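PDB 3BY8: sensor histidine kinase DcuS from Escherichia coli, which senses C4-dicarboxylates such as fumarate and malate through its periplasmic domain and activates the response regulator DcuR by phosphorylation. Local coordinates for residues 33-44 against 68-78. Residues are numbered along the deposited sequence; the frame is centred on the assembly and turned at random.
With LMR ((2S)-2-hydroxybutanedioic acid), chain B.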
loop_
_atom_site.group_PDB
_atom_site.type_symbol
_atom_site.label_atom_id
_atom_site.label_comp_id
_atom_site.label_asym_id
_atom_site.label_seq_id
_atom_site.Cartn_x
_atom_site.Cartn_y
_atom_site.Cartn_z
ATOM N N GLY A 33 -4.924 -5.406 -13.987
ATOM C CA GLY A 33 -4.376 -4.073 -14.172
ATOM C C GLY A 33 -2.869 -4.051 -14.132
ATOM O O GLY A 33 -2.234 -3.250 -14.820
ATOM N N LEU A 34 -2.297 -4.925 -13.309
ATOM C CA LEU A 34 -0.859 -5.013 -13.208
ATOM C C LEU A 34 -0.343 -5.507 -14.547
ATOM O O LEU A 34 0.864 -5.487 -14.801
ATOM C CB LEU A 34 -0.460 -5.954 -12.067
ATOM C CG LEU A 34 -0.618 -5.328 -10.674
ATOM C CD1 LEU A 34 -0.398 -6.373 -9.585
ATOM C CD2 LEU A 34 0.375 -4.180 -10.530
ATOM N N GLN A 35 -1.256 -5.955 -15.411
ATOM C CA GLN A 35 -0.821 -6.389 -16.743
ATOM C C GLN A 35 -0.919 -5.213 -17.714
ATOM O O GLN A 35 -0.312 -5.216 -18.787
ATOM C CB GLN A 35 -1.712 -7.529 -17.251
ATOM C CG GLN A 35 -1.676 -8.789 -16.405
ATOM C CD GLN A 35 -2.851 -9.707 -16.686
ATOM O OE1 GLN A 35 -3.127 -10.045 -17.837
ATOM N NE2 GLN A 35 -3.547 -10.120 -15.631
ATOM N N LYS A 36 -1.691 -4.208 -17.316
ATOM C CA LYS A 36 -1.914 -3.016 -18.124
ATOM C C LYS A 36 -0.864 -1.950 -17.850
ATOM O O LYS A 36 0.177 -2.205 -17.235
ATOM C CB LYS A 36 -3.288 -2.430 -17.800
ATOM C CG LYS A 36 -4.400 -3.453 -17.683
ATOM C CD LYS A 36 -5.671 -2.817 -17.134
ATOM C CE LYS A 36 -6.774 -3.850 -16.953
ATOM N NZ LYS A 36 -8.029 -3.250 -16.414
ATOM N N LYS A 37 -1.153 -0.747 -18.323
ATOM C CA LYS A 37 -0.279 0.390 -18.105
ATOM C C LYS A 37 -0.790 1.020 -16.816
ATOM O O LYS A 37 -1.989 0.991 -16.531
ATOM C CB LYS A 37 -0.387 1.374 -19.272
ATOM C CG LYS A 37 0.421 0.970 -20.497
ATOM C CD LYS A 37 0.178 -0.483 -20.922
ATOM C CE LYS A 37 -1.198 -0.709 -21.553
ATOM N NZ LYS A 37 -2.335 -0.537 -20.606
ATOM N N PRO A 38 0.116 1.571 -16.003
ATOM C CA PRO A 38 -0.320 2.189 -14.749
ATOM C C PRO A 38 -1.483 3.156 -14.964
ATOM O O PRO A 38 -2.521 3.047 -14.317
ATOM C CB PRO A 38 0.942 2.894 -14.260
ATOM C CG PRO A 38 2.036 1.998 -14.754
ATOM C CD PRO A 38 1.578 1.665 -16.165
ATOM N N GLN A 39 -1.303 4.085 -15.899
ATOM C CA GLN A 39 -2.317 5.092 -16.194
ATOM C C GLN A 39 -3.681 4.570 -16.642
ATOM O O GLN A 39 -4.669 5.301 -16.592
ATOM C CB GLN A 39 -1.767 6.080 -17.229
ATOM C CG GLN A 39 -0.790 7.089 -16.638
ATOM C CD GLN A 39 0.070 7.777 -17.689
ATOM O OE1 GLN A 39 -0.440 8.306 -18.682
ATOM N NE2 GLN A 39 1.385 7.782 -17.469
ATOM N N GLU A 40 -3.753 3.312 -17.064
ATOM C CA GLU A 40 -5.028 2.756 -17.519
ATOM C C GLU A 40 -5.422 1.490 -16.760
ATOM O O GLU A 40 -5.931 0.546 -17.359
ATOM C CB GLU A 40 -4.943 2.443 -19.015
ATOM C CG GLU A 40 -3.663 2.941 -19.681
ATOM C CD GLU A 40 -3.537 2.492 -21.129
ATOM O OE1 GLU A 40 -2.487 2.770 -21.754
ATOM O OE2 GLU A 40 -4.486 1.861 -21.642
ATOM N N SER A 41 -5.212 1.485 -15.444
ATOM C CA SER A 41 -5.513 0.316 -14.616
ATOM C C SER A 41 -6.943 0.172 -14.120
ATOM O O SER A 41 -7.666 -0.724 -14.547
ATOM C CB SER A 41 -4.582 0.281 -13.395
ATOM O OG SER A 41 -3.220 0.330 -13.779
ATOM N N GLY A 42 -7.339 1.054 -13.209
ATOM C CA GLY A 42 -8.658 0.995 -12.605
ATOM C C GLY A 42 -8.368 0.811 -11.125
ATOM O O GLY A 42 -9.264 0.852 -10.268
ATOM N N ILE A 43 -7.086 0.621 -10.839
ATOM C CA ILE A 43 -6.579 0.413 -9.492
ATOM C C ILE A 43 -6.705 1.682 -8.639
ATOM O O ILE A 43 -7.122 1.624 -7.481
ATOM C CB ILE A 43 -5.108 -0.069 -9.577
ATOM C CG1 ILE A 43 -5.053 -1.376 -10.387
ATOM C CG2 ILE A 43 -4.540 -0.274 -8.189
ATOM C CD1 ILE A 43 -3.667 -1.918 -10.652
ATOM N N GLN A 44 -6.381 2.829 -9.232
ATOM C CA GLN A 44 -6.476 4.102 -8.539
ATOM C C GLN A 44 -7.850 4.291 -7.886
ATOM O O GLN A 44 -7.948 4.644 -6.713
ATOM C CB GLN A 44 -6.192 5.244 -9.512
ATOM C CG GLN A 44 -6.361 6.632 -8.908
ATOM C CD GLN A 44 -5.232 7.020 -7.957
ATOM O OE1 GLN A 44 -4.352 6.211 -7.636
ATOM N NE2 GLN A 44 -5.258 8.264 -7.499
ATOM N N ARG A 68 4.358 2.697 -9.344
ATOM C CA ARG A 68 3.047 2.866 -8.736
ATOM C C ARG A 68 1.850 2.754 -9.651
ATOM O O ARG A 68 1.866 3.304 -10.765
ATOM C CB ARG A 68 2.942 4.232 -8.058
ATOM C CG ARG A 68 4.020 4.567 -7.045
ATOM C CD ARG A 68 3.550 5.793 -6.319
ATOM N NE ARG A 68 4.570 6.412 -5.473
ATOM C CZ ARG A 68 5.546 7.199 -5.926
ATOM N NH1 ARG A 68 5.665 7.461 -7.229
ATOM N NH2 ARG A 68 6.385 7.782 -5.079
ATOM N N TYR A 69 0.822 2.061 -9.170
ATOM C CA TYR A 69 -0.443 1.929 -9.876
ATOM C C TYR A 69 -1.537 2.776 -9.217
ATOM O O TYR A 69 -2.653 2.886 -9.719
ATOM C CB TYR A 69 -0.857 0.469 -9.933
ATOM C CG TYR A 69 -0.273 -0.215 -11.123
ATOM C CD1 TYR A 69 1.105 -0.391 -11.262
ATOM C CD2 TYR A 69 -1.105 -0.647 -12.158
ATOM C CE1 TYR A 69 1.637 -0.976 -12.405
ATOM C CE2 TYR A 69 -0.589 -1.228 -13.290
ATOM C CZ TYR A 69 0.774 -1.393 -13.414
ATOM O OH TYR A 69 1.260 -1.985 -14.552
ATOM N N SER A 70 -1.214 3.362 -8.066
ATOM C CA SER A 70 -2.135 4.213 -7.335
ATOM C C SER A 70 -1.343 5.074 -6.357
ATOM O O SER A 70 -0.214 4.717 -5.982
ATOM C CB SER A 70 -3.161 3.389 -6.557
ATOM O OG SER A 70 -2.550 2.536 -5.596
ATOM N N HIS A 71 -1.925 6.219 -5.992
ATOM C CA HIS A 71 -1.330 7.149 -5.027
ATOM C C HIS A 71 -2.334 8.270 -4.816
ATOM O O HIS A 71 -3.048 8.615 -5.748
ATOM C CB HIS A 71 -0.053 7.779 -5.576
ATOM C CG HIS A 71 0.775 8.478 -4.543
ATOM N ND1 HIS A 71 0.533 9.775 -4.117
ATOM C CD2 HIS A 71 1.872 8.060 -3.868
ATOM C CE1 HIS A 71 1.446 10.119 -3.220
ATOM N NE2 HIS A 71 2.269 9.092 -3.055
ATOM N N PRO A 72 -2.404 8.850 -3.604
ATOM C CA PRO A 72 -3.371 9.943 -3.417
ATOM C C PRO A 72 -3.129 11.095 -4.393
ATOM O O PRO A 72 -4.070 11.812 -4.736
ATOM C CB PRO A 72 -3.154 10.362 -1.970
ATOM C CG PRO A 72 -2.790 9.075 -1.306
ATOM C CD PRO A 72 -1.851 8.419 -2.308
ATOM N N GLU A 73 -1.873 11.282 -4.799
ATOM C CA GLU A 73 -1.468 12.300 -5.779
ATOM C C GLU A 73 -1.341 11.551 -7.098
ATOM O O GLU A 73 -0.342 10.866 -7.361
ATOM C CB GLU A 73 -0.129 12.931 -5.386
ATOM C CG GLU A 73 -0.185 13.612 -4.030
ATOM C CD GLU A 73 1.148 14.211 -3.607
ATOM O OE1 GLU A 73 2.152 14.063 -4.349
ATOM O OE2 GLU A 73 1.165 14.831 -2.527
ATOM N N ALA A 74 -2.355 11.684 -7.942
ATOM C CA ALA A 74 -2.374 10.965 -9.210
ATOM C C ALA A 74 -1.157 11.167 -10.090
ATOM O O ALA A 74 -0.804 10.294 -10.870
ATOM C CB ALA A 74 -3.647 11.290 -9.986
ATOM N N GLN A 75 -0.498 12.315 -9.983
ATOM C CA GLN A 75 0.689 12.547 -10.799
ATOM C C GLN A 75 1.817 11.550 -10.502
ATOM O O GLN A 75 2.776 11.443 -11.266
ATOM C CB GLN A 75 1.231 13.953 -10.546
ATOM C CG GLN A 75 1.719 14.116 -9.111
ATOM C CD GLN A 75 2.351 15.460 -8.838
ATOM O OE1 GLN A 75 2.655 15.787 -7.693
ATOM N NE2 GLN A 75 2.550 16.248 -9.886
ATOM N N ARG A 76 1.712 10.824 -9.395
ATOM C CA ARG A 76 2.790 9.900 -9.040
ATOM C C ARG A 76 2.621 8.498 -9.572
ATOM O O ARG A 76 3.493 7.639 -9.411
ATOM C CB ARG A 76 2.976 9.907 -7.532
ATOM C CG ARG A 76 3.354 11.307 -7.069
ATOM C CD ARG A 76 3.876 11.368 -5.668
ATOM N NE ARG A 76 4.186 12.752 -5.305
ATOM C CZ ARG A 76 5.249 13.435 -5.724
ATOM N NH1 ARG A 76 6.149 12.887 -6.535
ATOM N NH2 ARG A 76 5.415 14.682 -5.314
ATOM N N ILE A 77 1.485 8.273 -10.214
ATOM C CA ILE A 77 1.218 6.982 -10.817
ATOM C C ILE A 77 2.202 6.813 -11.973
ATOM O O ILE A 77 2.452 7.742 -12.748
ATOM C CB ILE A 77 -0.224 6.929 -11.302
ATOM C CG1 ILE A 77 -1.141 7.059 -10.094
ATOM C CG2 ILE A 77 -0.485 5.632 -12.074
ATOM C CD1 ILE A 77 -2.588 7.109 -10.422
ATOM N N GLY A 78 2.786 5.627 -12.079
ATOM C CA GLY A 78 3.759 5.391 -13.124
ATOM C C GLY A 78 5.203 5.710 -12.772
ATOM O O GLY A 78 6.094 5.500 -13.587
HETATM C C1 LMR B . 5.136 6.294 -2.095
HETATM O O1A LMR B . 4.131 6.230 -2.753
HETATM O O1B LMR B . 6.209 6.653 -2.624
HETATM C C2 LMR B . 4.975 6.309 -0.606
HETATM O O2 LMR B . 6.262 6.634 0.078
HETATM C C3 LMR B . 3.765 7.138 -0.134
HETATM C C4 LMR B . 4.158 8.628 -0.066
HETATM O O4A LMR B . 4.313 9.251 -1.115
HETATM O O4B LMR B . 4.382 9.167 1.056
HETATM O O HOH W 1 -4.724 2.979 -11.387
#
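Tyr69 plugs its ring into the connection between helices 28-33 and 43-53, and Gln44, in the first turn of helix 43-53, clasps the backbone of His71, so this contact of the loop 68-78 backs the dicarboxylate pocket of the periplasmic Cache domain. Residues 68-78 belong to the long loop after strand 58-63, and two of their side chains, Arg68 and His71, bind the malate.

A flat aromatic suits the slot at position 69. Leu34 CD2 sits 3.8 Å from the Tyr69 ring centroid, almost exactly on the ring normal, while the CA of Pro38 makes a second CH-pi contact on the opposite face, nearer the rim. At the far end the phenol donates from Tyr69 OH to Lys36 O (2.9 Å), reaching that oxygen from above the carbonyl plane. Pro38 also turns its CB onto the CG2 of Ile77 (3.8 Å), extending the apolar layer beside the tyrosine.

Beyond the ring, a water takes the N-H of Gln44 and donates to Tyr69 O, filling in where the two backbones do not bond directly. The Gln44 side chain leaves with CG anti to the backbone N (chi1 176°) and then bends at chi2, which brings its amide alongside the Ser70-His71 backbone and over Ile77 CD1. Ser70 points its CB toward Gln44, but its hydroxyl bonds to Ile59 O and Val61 N of strand 58-63.

With its backbone held by Gln44, His71 turns its ring to the ligand, NE2 lying 2.8 Å from malate O4A, and Arg68 NE and NH2 bind the other carboxylate. Glutamine, offering a donor and an acceptor side by side, matches the N-H and C=O of a single residue, His71: His71 N donates a hydrogen bond to an in-plane lone pair of Gln44 OE1 (2.9 Å), and Gln44 NE2 donates one to His71 O (2.8 Å).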